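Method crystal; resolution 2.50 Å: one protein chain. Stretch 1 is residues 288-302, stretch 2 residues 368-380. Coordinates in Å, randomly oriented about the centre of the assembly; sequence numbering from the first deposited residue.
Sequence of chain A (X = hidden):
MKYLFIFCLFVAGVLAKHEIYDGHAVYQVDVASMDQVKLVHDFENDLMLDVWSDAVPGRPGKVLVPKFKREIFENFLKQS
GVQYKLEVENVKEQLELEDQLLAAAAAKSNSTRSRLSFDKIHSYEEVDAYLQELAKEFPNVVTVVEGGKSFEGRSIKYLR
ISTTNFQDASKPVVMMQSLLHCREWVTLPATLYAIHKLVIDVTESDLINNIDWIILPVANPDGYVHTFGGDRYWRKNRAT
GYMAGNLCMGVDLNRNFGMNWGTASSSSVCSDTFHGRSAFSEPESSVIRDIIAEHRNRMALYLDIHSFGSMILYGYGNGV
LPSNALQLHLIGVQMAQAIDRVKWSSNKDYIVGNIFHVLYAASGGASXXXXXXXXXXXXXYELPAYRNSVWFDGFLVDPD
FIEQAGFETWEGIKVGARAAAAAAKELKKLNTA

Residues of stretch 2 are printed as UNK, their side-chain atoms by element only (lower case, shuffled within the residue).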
ATOM      1  N   ILE A 288      14.505   1.719  -2.250  1.00 18.94           N
ATOM      2  CA  ILE A 288      13.692   1.025  -3.230  1.00 20.49           C
ATOM      3  C   ILE A 288      14.192   1.211  -4.660  1.00 20.03           C
ATOM      4  O   ILE A 288      14.285   0.262  -5.459  1.00 18.64           O
ATOM      5  CB  ILE A 288      12.209   1.422  -3.156  1.00 24.26           C
ATOM      6  CG1 ILE A 288      11.587   1.028  -1.817  1.00 25.22           C
ATOM      7  CG2 ILE A 288      11.407   0.772  -4.274  1.00 16.46           C
ATOM      8  CD1 ILE A 288      10.240   1.650  -1.511  1.00 17.81           C
ATOM      9  N   ARG A 289      14.655   2.422  -4.930  1.00 21.94           N
ATOM     10  CA  ARG A 289      15.246   2.782  -6.211  1.00 19.68           C
ATOM     11  C   ARG A 289      16.486   1.949  -6.484  1.00 20.32           C
ATOM     12  O   ARG A 289      16.612   1.366  -7.556  1.00 23.21           O
ATOM     13  CB  ARG A 289      15.596   4.276  -6.221  1.00 14.59           C
ATOM     14  CG  ARG A 289      16.255   4.750  -7.532  1.00 20.10           C
ATOM     15  CD  ARG A 289      17.068   6.021  -7.299  1.00 16.28           C
ATOM     16  NE  ARG A 289      17.990   5.869  -6.187  1.00 24.31           N
ATOM     17  CZ  ARG A 289      18.476   6.834  -5.414  1.00 24.22           C
ATOM     18  NH1 ARG A 289      18.118   8.082  -5.665  1.00 33.39           N
ATOM     19  NH2 ARG A 289      19.296   6.495  -4.432  1.00 25.61           N
ATOM     20  N   ASP A 290      17.369   1.850  -5.503  1.00 19.18           N
ATOM     21  CA  ASP A 290      18.584   1.069  -5.611  1.00 22.04           C
ATOM     22  C   ASP A 290      18.346  -0.417  -5.829  1.00 22.51           C
ATOM     23  O   ASP A 290      19.029  -1.095  -6.617  1.00 25.71           O
ATOM     24  CB  ASP A 290      19.443   1.283  -4.360  1.00 28.37           C
ATOM     25  CG  ASP A 290      19.912   2.705  -4.181  1.00 30.38           C
ATOM     26  OD1 ASP A 290      19.980   3.503  -5.141  1.00 28.96           O
ATOM     27  OD2 ASP A 290      20.250   3.116  -3.058  1.00 39.31           O
ATOM     28  N   ILE A 291      17.332  -0.982  -5.199  1.00 22.30           N
ATOM     29  CA  ILE A 291      16.929  -2.365  -5.436  1.00 24.42           C
ATOM     30  C   ILE A 291      16.420  -2.579  -6.868  1.00 25.09           C
ATOM     31  O   ILE A 291      16.838  -3.540  -7.506  1.00 28.88           O
ATOM     32  CB  ILE A 291      15.802  -2.805  -4.474  1.00 22.20           C
ATOM     33  CG1 ILE A 291      16.257  -2.629  -3.020  1.00 26.46           C
ATOM     34  CG2 ILE A 291      15.449  -4.227  -4.773  1.00 15.70           C
ATOM     35  CD1 ILE A 291      15.228  -2.921  -1.948  1.00 17.51           C
ATOM     36  N   ILE A 292      15.621  -1.641  -7.377  1.00 22.82           N
ATOM     37  CA  ILE A 292      15.063  -1.741  -8.710  1.00 21.91           C
ATOM     38  C   ILE A 292      16.191  -1.695  -9.731  1.00 24.27           C
ATOM     39  O   ILE A 292      16.130  -2.428 -10.713  1.00 25.74           O
ATOM     40  CB  ILE A 292      14.012  -0.651  -8.990  1.00 21.67           C
ATOM     41  CG1 ILE A 292      12.742  -0.861  -8.150  1.00 14.90           C
ATOM     42  CG2 ILE A 292      13.689  -0.566 -10.468  1.00 10.29           C
ATOM     43  CD1 ILE A 292      11.765   0.317  -8.254  1.00 13.97           C
ATOM     44  N   ALA A 293      17.161  -0.804  -9.508  1.00 24.94           N
ATOM     45  CA  ALA A 293      18.243  -0.548 -10.425  1.00 23.50           C
ATOM     46  C   ALA A 293      19.153  -1.742 -10.575  1.00 25.34           C
ATOM     47  O   ALA A 293      19.433  -2.201 -11.686  1.00 26.96           O
ATOM     48  CB  ALA A 293      19.155   0.586  -9.921  1.00 23.25           C
ATOM     49  N   GLU A 294      19.483  -2.331  -9.426  1.00 27.88           N
ATOM     50  CA  GLU A 294      20.308  -3.559  -9.418  1.00 28.27           C
ATOM     51  C   GLU A 294      19.699  -4.692 -10.239  1.00 29.33           C
ATOM     52  O   GLU A 294      20.414  -5.578 -10.723  1.00 31.32           O
ATOM     53  CB  GLU A 294      20.548  -4.000  -7.984  1.00 26.81           C
ATOM     54  CG  GLU A 294      21.510  -5.151  -7.785  1.00 34.63           C
ATOM     55  CD  GLU A 294      21.767  -5.485  -6.326  1.00 41.99           C
ATOM     56  OE1 GLU A 294      21.897  -4.596  -5.451  1.00 42.58           O
ATOM     57  OE2 GLU A 294      21.833  -6.679  -5.966  1.00 46.26           O
ATOM     58  N   HIS A 295      18.375  -4.840 -10.242  1.00 25.64           N
ATOM     59  CA  HIS A 295      17.730  -5.948 -10.922  1.00 29.10           C
ATOM     60  C   HIS A 295      16.899  -5.559 -12.136  1.00 26.27           C
ATOM     61  O   HIS A 295      16.046  -6.330 -12.574  1.00 29.96           O
ATOM     62  CB  HIS A 295      16.873  -6.736  -9.902  1.00 22.03           C
ATOM     63  CG  HIS A 295      17.659  -7.128  -8.688  1.00 30.70           C
ATOM     64  ND1 HIS A 295      18.460  -8.238  -8.623  1.00 33.09           N
ATOM     65  CD2 HIS A 295      17.767  -6.498  -7.472  1.00 31.29           C
ATOM     66  CE1 HIS A 295      19.048  -8.303  -7.429  1.00 29.69           C
ATOM     67  NE2 HIS A 295      18.637  -7.254  -6.724  1.00 38.11           N
ATOM     68  N   ARG A 296      17.134  -4.389 -12.708  1.00 25.83           N
ATOM     69  CA  ARG A 296      16.287  -3.889 -13.796  1.00 33.97           C
ATOM     70  C   ARG A 296      16.505  -4.678 -15.082  1.00 34.33           C
ATOM     71  O   ARG A 296      15.617  -4.698 -15.924  1.00 33.43           O
ATOM     72  CB  ARG A 296      16.535  -2.395 -14.087  1.00 40.86           C
ATOM     73  CG  ARG A 296      17.971  -2.077 -14.483  1.00 35.26           C
ATOM     74  CD  ARG A 296      18.178  -0.600 -14.704  1.00 43.86           C
ATOM     75  NE  ARG A 296      19.573  -0.188 -14.533  1.00 48.16           N
ATOM     76  CZ  ARG A 296      19.950   1.053 -14.213  1.00 53.28           C
ATOM     77  NH1 ARG A 296      18.966   1.949 -14.035  1.00 57.94           N
ATOM     78  NH2 ARG A 296      21.236   1.339 -14.067  1.00 45.52           N
ATOM     79  N   ASN A 297      17.660  -5.336 -15.190  1.00 34.68           N
ATOM     80  CA  ASN A 297      18.021  -6.158 -16.325  1.00 34.34           C
ATOM     81  C   ASN A 297      17.100  -7.347 -16.556  1.00 32.65           C
ATOM     82  O   ASN A 297      16.902  -7.776 -17.683  1.00 34.88           O
ATOM     83  CB  ASN A 297      19.448  -6.709 -16.128  1.00 43.04           C
ATOM     84  CG  ASN A 297      19.957  -7.387 -17.389  1.00 47.70           C
ATOM     85  OD1 ASN A 297      20.068  -6.823 -18.487  1.00 50.42           O
ATOM     86  ND2 ASN A 297      20.299  -8.662 -17.194  1.00 53.48           N
ATOM     87  N   ARG A 298      16.467  -7.874 -15.512  1.00 27.23           N
ATOM     88  CA  ARG A 298      15.556  -8.989 -15.656  1.00 27.45           C
ATOM     89  C   ARG A 298      14.287  -8.971 -14.809  1.00 23.09           C
ATOM     90  O   ARG A 298      13.634 -10.004 -14.652  1.00 21.49           O
ATOM     91  CB  ARG A 298      16.341 -10.298 -15.422  1.00 27.07           C
ATOM     92  CG  ARG A 298      16.879 -10.445 -13.998  1.00 25.94           C
ATOM     93  CD  ARG A 298      17.892 -11.600 -14.002  1.00 24.48           C
ATOM     94  NE  ARG A 298      18.445 -11.812 -12.690  1.00 19.99           N
ATOM     95  CZ  ARG A 298      18.113 -12.720 -11.795  1.00 24.97           C
ATOM     96  NH1 ARG A 298      17.148 -13.587 -12.102  1.00 14.19           N
ATOM     97  NH2 ARG A 298      18.734 -12.788 -10.606  1.00 28.37           N
ATOM     98  N   MET A 299      13.881  -7.823 -14.309  1.00 23.66           N
ATOM     99  CA  MET A 299      12.646  -7.668 -13.550  1.00 27.04           C
ATOM    100  C   MET A 299      11.411  -7.782 -14.449  1.00 27.60           C
ATOM    101  O   MET A 299      11.254  -6.937 -15.342  1.00 30.11           O
ATOM    102  CB  MET A 299      12.569  -6.299 -12.842  1.00 21.99           C
ATOM    103  CG  MET A 299      11.434  -6.237 -11.821  1.00 19.09           C
ATOM    104  SD  MET A 299      11.391  -4.783 -10.808  1.00 31.48           S
ATOM    105  CE  MET A 299      12.869  -5.030  -9.783  1.00 23.84           C
ATOM    106  N   ALA A 300      10.602  -8.823 -14.202  1.00 24.74           N
ATOM    107  CA  ALA A 300       9.418  -9.026 -15.048  1.00 23.24           C
ATOM    108  C   ALA A 300       8.154  -8.394 -14.456  1.00 24.18           C
ATOM    109  O   ALA A 300       7.301  -7.966 -15.242  1.00 24.98           O
ATOM    110  CB  ALA A 300       9.153 -10.500 -15.314  1.00 18.93           C
ATOM    111  N   LEU A 301       8.040  -8.352 -13.135  1.00 20.27           N
ATOM    112  CA  LEU A 301       6.814  -7.862 -12.511  1.00 21.71           C
ATOM    113  C   LEU A 301       7.141  -7.119 -11.197  1.00 22.31           C
ATOM    114  O   LEU A 301       8.044  -7.575 -10.449  1.00 17.87           O
ATOM    115  CB  LEU A 301       5.845  -9.008 -12.163  1.00 11.47           C
ATOM    116  CG  LEU A 301       4.519  -8.665 -11.516  1.00 11.58           C
ATOM    117  CD1 LEU A 301       3.603  -7.750 -12.342  1.00 14.54           C
ATOM    118  CD2 LEU A 301       3.755  -9.956 -11.200  1.00 13.84           C
ATOM    119  N   TYR A 302       6.452  -5.998 -11.034  1.00 14.25           N
ATOM    120  CA  TYR A 302       6.610  -5.186  -9.843  1.00 17.17           C
ATOM    121  C   TYR A 302       5.238  -4.881  -9.230  1.00 15.65           C
ATOM    122  O   TYR A 302       4.368  -4.363  -9.937  1.00 14.26           O
ATOM    123  CB  TYR A 302       7.328  -3.870 -10.172  1.00 15.99           C
ATOM    124  CG  TYR A 302       7.467  -2.909  -9.022  1.00 16.84           C
ATOM    125  CD1 TYR A 302       8.559  -2.975  -8.173  1.00 15.44           C
ATOM    126  CD2 TYR A 302       6.498  -1.917  -8.773  1.00 17.50           C
ATOM    127  CE1 TYR A 302       8.748  -2.097  -7.118  1.00 13.01           C
ATOM    128  CE2 TYR A 302       6.667  -1.021  -7.712  1.00 20.18           C
ATOM    129  CZ  TYR A 302       7.808  -1.124  -6.900  1.00 19.69           C
ATOM    130  OH  TYR A 302       7.916  -0.253  -5.866  1.00 20.88           O
ATOM    131  N   UNK A 368       4.768   3.417 -11.076  1.00 18.49           N
ATOM    132  CA  UNK A 368       5.052   4.155 -12.294  1.00 20.25           C
ATOM    133  C   UNK A 368       6.550   4.238 -12.609  1.00 22.30           C
ATOM    134  O   UNK A 368       6.958   4.133 -13.768  1.00 26.78           O
ATOM    135  o   UNK A 368       2.363   4.599 -12.875  1.00 23.75           O
ATOM    136  c   UNK A 368       2.991   5.607 -12.520  1.00 16.86           C
ATOM    137  c   UNK A 368       4.467   5.574 -12.221  1.00 17.47           C
ATOM    138  o   UNK A 368       2.349   6.664 -12.376  1.00 28.70           O
ATOM    139  N   UNK A 369       7.366   4.442 -11.569  1.00 17.84           N
ATOM    140  CA  UNK A 369       8.789   4.555 -11.718  1.00 21.82           C
ATOM    141  C   UNK A 369       9.410   3.207 -12.129  1.00 22.82           C
ATOM    142  O   UNK A 369      10.207   3.196 -13.073  1.00 30.04           O
ATOM    143  c   UNK A 369      13.113   3.957 -10.088  1.00 25.80           C
ATOM    144  c   UNK A 369      11.745   4.015 -10.029  1.00 26.08           C
ATOM    145  c   UNK A 369      13.097   6.100 -11.213  1.00 26.51           C
ATOM    146  c   UNK A 369      11.725   6.099 -11.126  1.00 28.41           C
ATOM    147  c   UNK A 369       9.476   5.109 -10.461  1.00 20.30           C
ATOM    148  c   UNK A 369      11.001   5.068 -10.532  1.00 24.85           C
ATOM    149  o   UNK A 369      15.148   4.961 -10.748  1.00 29.90           O
ATOM    150  c   UNK A 369      13.783   5.015 -10.689  1.00 29.98           C
ATOM    151  N   UNK A 370       8.994   2.154 -11.474  1.00 21.04           N
ATOM    152  CA  UNK A 370       9.428   0.804 -11.751  1.00 24.95           C
ATOM    153  C   UNK A 370       9.147   0.376 -13.186  1.00 23.99           C
ATOM    154  O   UNK A 370      10.004  -0.243 -13.797  1.00 22.51           O
ATOM    155  c   UNK A 370       8.639  -0.178 -10.863  1.00 23.15           C
ATOM    156  N   UNK A 371       7.981   0.777 -13.678  1.00 29.31           N
ATOM    157  CA  UNK A 371       7.587   0.614 -15.076  1.00 29.90           C
ATOM    158  C   UNK A 371       8.510   1.366 -16.034  1.00 27.15           C
ATOM    159  O   UNK A 371       8.848   0.858 -17.089  1.00 30.53           O
ATOM    160  c   UNK A 371       4.859  -0.696 -18.560  1.00 30.11           C
ATOM    161  c   UNK A 371       5.697   1.036 -16.712  1.00 28.66           C
ATOM    162  c   UNK A 371       6.147   1.097 -15.263  1.00 33.48           C
ATOM    163  s   UNK A 371       4.307  -0.083 -16.941  1.00 23.72           S
ATOM    164  N   UNK A 372       8.929   2.554 -15.649  1.00 28.40           N
ATOM    165  CA  UNK A 372       9.783   3.404 -16.472  1.00 31.29           C
ATOM    166  C   UNK A 372      11.233   2.955 -16.475  1.00 29.73           C
ATOM    167  O   UNK A 372      12.002   3.098 -17.438  1.00 29.17           O
ATOM    168  c   UNK A 372      10.643   5.815 -16.632  1.00 40.52           C
ATOM    169  n   UNK A 372      10.440   8.248 -16.532  1.00 49.38           N
ATOM    170  o   UNK A 372      11.271   7.195 -14.764  1.00 51.76           O
ATOM    171  c   UNK A 372       9.705   4.846 -15.969  1.00 35.50           C
ATOM    172  c   UNK A 372      10.805   7.132 -15.903  1.00 46.59           C
ATOM    173  N   UNK A 373      11.703   2.418 -15.348  1.00 28.69           N
ATOM    174  CA  UNK A 373      13.109   1.978 -15.298  1.00 27.27           C
ATOM    175  C   UNK A 373      13.353   0.477 -15.305  1.00 25.10           C
ATOM    176  O   UNK A 373      14.546   0.180 -15.351  1.00 27.11           O
ATOM    177  c   UNK A 373      13.746   2.626 -14.082  1.00 23.31           C
ATOM    178  N   UNK A 374      12.337  -0.391 -15.316  1.00 24.32           N
ATOM    179  CA  UNK A 374      12.600  -1.820 -15.179  1.00 24.68           C
ATOM    180  C   UNK A 374      11.491  -2.713 -15.682  1.00 22.94           C
ATOM    181  O   UNK A 374      11.652  -3.317 -16.720  1.00 26.68           O
ATOM    182  c   UNK A 374      12.906  -2.177 -13.711  1.00 20.72           C
ATOM    183  N   UNK A 375      10.456  -2.944 -14.891  1.00 28.93           N
ATOM    184  CA  UNK A 375       9.449  -3.976 -15.181  1.00 30.20           C
ATOM    185  C   UNK A 375       8.565  -3.526 -16.328  1.00 33.28           C
ATOM    186  O   UNK A 375       7.934  -2.450 -16.314  1.00 33.77           O
ATOM    187  c   UNK A 375       8.663  -4.248 -13.909  1.00 17.14           C
ATOM    188  N   UNK A 376       8.317  -4.428 -17.278  1.00 30.54           N
ATOM    189  CA  UNK A 376       7.384  -4.227 -18.366  1.00 28.84           C
ATOM    190  C   UNK A 376       5.956  -4.257 -17.860  1.00 26.21           C
ATOM    191  O   UNK A 376       5.009  -3.846 -18.512  1.00 28.49           O
ATOM    192  c   UNK A 376       7.679  -5.360 -19.338  1.00 27.93           C
ATOM    193  c   UNK A 376       9.061  -5.700 -17.441  1.00 31.82           C
ATOM    194  c   UNK A 376       9.001  -5.903 -18.934  1.00 31.23           C
ATOM    195  N   UNK A 377       5.761  -4.901 -16.710  1.00 24.60           N
ATOM    196  CA  UNK A 377       4.466  -5.045 -16.056  1.00 21.19           C
ATOM    197  C   UNK A 377       4.589  -4.566 -14.622  1.00 21.98           C
ATOM    198  O   UNK A 377       5.427  -5.079 -13.854  1.00 26.43           O
ATOM    199  c   UNK A 377       4.009  -6.506 -16.096  1.00 18.11           C
ATOM    200  c   UNK A 377       2.917  -6.811 -18.341  1.00 22.24           C
ATOM    201  c   UNK A 377       3.930  -8.115 -20.067  1.00 20.63           C
ATOM    202  c   UNK A 377       5.007  -8.377 -19.235  1.00 16.11           C
ATOM    203  c   UNK A 377       5.019  -7.847 -17.965  1.00 15.13           C
ATOM    204  c   UNK A 377       3.966  -7.079 -17.491  1.00 19.06           C
ATOM    205  c   UNK A 377       2.895  -7.330 -19.632  1.00 19.49           C
ATOM    206  N   UNK A 378       3.806  -3.570 -14.235  1.00 20.64           N
ATOM    207  CA  UNK A 378       3.894  -2.994 -12.894  1.00 18.33           C
ATOM    208  C   UNK A 378       2.522  -2.505 -12.455  1.00 19.81           C
ATOM    209  O   UNK A 378       1.763  -1.760 -13.043  1.00 16.43           O
ATOM    210  o   UNK A 378       5.128  -1.297 -11.620  1.00 30.86           O
ATOM    211  c   UNK A 378       4.934  -1.878 -12.875  1.00 14.40           C
ATOM    212  N   UNK A 379       2.067  -2.991 -11.312  1.00 24.18           N
ATOM    213  CA  UNK A 379       0.775  -2.630 -10.751  1.00 23.41           C
ATOM    214  C   UNK A 379       0.903  -2.071  -9.330  1.00 21.20           C
ATOM    215  O   UNK A 379       1.832  -2.388  -8.551  1.00 18.83           O
ATOM    216  c   UNK A 379      -1.324  -4.658 -14.352  1.00 19.34           C
ATOM    217  c   UNK A 379      -0.292  -4.465 -12.192  1.00 22.41           C
ATOM    218  c   UNK A 379       0.520  -6.049 -13.806  1.00 21.10           C
ATOM    219  c   UNK A 379      -1.239  -4.042 -13.112  1.00 17.14           C
ATOM    220  c   UNK A 379      -0.160  -3.859 -10.792  1.00 20.01           C
ATOM    221  c   UNK A 379      -0.432  -5.644 -14.707  1.00 17.64           C
ATOM    222  c   UNK A 379       0.592  -5.488 -12.559  1.00 20.57           C
ATOM    223  o   UNK A 379      -0.446  -6.236 -15.936  1.00 19.46           O
ATOM    224  N   UNK A 380      -0.118  -1.358  -8.923  1.00 17.60           N
ATOM    225  CA  UNK A 380      -0.329  -0.905  -7.561  1.00 18.07           C
ATOM    226  C   UNK A 380      -1.622  -1.549  -7.047  1.00 21.66           C
ATOM    227  O   UNK A 380      -2.680  -1.273  -7.597  1.00 25.00           O
ATOM    228  c   UNK A 380      -0.370   0.615  -7.486  1.00 14.72           C
ATOM    229  c   UNK A 380      -1.131   1.292  -8.622  1.00 35.29           C
ATOM    230  o   UNK A 380      -1.098   0.925  -6.263  1.00 18.92           O
TER

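Position 368 carries two carbons beyond CA, the second bearing two oxygens: a carboxylate on a one-carbon stem. Its CA-to-CB bond points away from stretch 1, which it does not contact. This is Asp-368. At position 369 one carbon leads to a six-carbon ring bearing an oxygen; the oxygen lies 3.4 Å from CG of Arg-289, and CD1 of Ile-292 meets the ring edge. This is Tyr-369, whose CD2 is the ring atom 4.1 Å from CD1 of Ile-292.

Position 370 has a single side-chain carbon, directed toward stretch 1. This CB sits over one face of the Tyr-302 ring, 3.6 Å from the centroid and 18° off the normal, a CH-pi contact; the residue is Ala-370. Position 371 has an unbranched chain of two carbons, a sulfur and a terminal carbon, leading away from stretch 1: Met-371. Position 372, with three carbons, the third holding one oxygen and one nitrogen, is exposed and out of reach; it is Gln-372.

Position 373 has one side-chain carbon, and its backbone O approaches CB of Arg-296 (3.5 Å); it is Ala-373. Position 374 also has one, a CB packed 3.7 Å from CG2 of Ile-292, just where the chain leaves helical geometry: Ala-374. At position 375 the lone CB lies 4.0 Å from both CG of Met-299 and CB of Tyr-302, and the residue is Ala-375.

At position 376 three carbons close a ring onto the backbone nitrogen, and the ring carbon bonded to that nitrogen is 3.3 Å from O of Met-299; this is Pro-376. Position 377 has one carbon and an unsubstituted six-carbon ring, whose edge faces O of Ala-300, hence Phe-377. Position 378 has one carbon and one oxygen, the oxygen 3.2 Å from CD2 of Tyr-302: Ser-378. Position 379 repeats the ring with an oxygen, its edge meeting CD1 of Leu-301; this is Tyr-379, with CD1 of Leu-301 3.8 Å from CD1 of Tyr-379. At position 380 one carbon carries an oxygen and a carbon, without contact; this is Thr-380.

The contact joins a helix-to-strand segment to another of the same kind. The strands run parallel, and Tyr-302 makes backbone hydrogen bonds to the residues flanking Ser-378: its N donates to O of Phe-377 (3.1 Å), and its O accepts from N of Tyr-379 (3.0 Å). The helix axes stay 10.5 Å apart at closest approach, and Ile-292 spans the space between them to reach Tyr-369, Ala-370 and Ala-374. Tyr-302, Met-299 and Ile-292 pack against the single-carbon side chains of Ala-370, Ala-374 and Ala-375, and 655 Å² is buried in all.

Stretch 2 368-380: DYAMQAAAPFSYT
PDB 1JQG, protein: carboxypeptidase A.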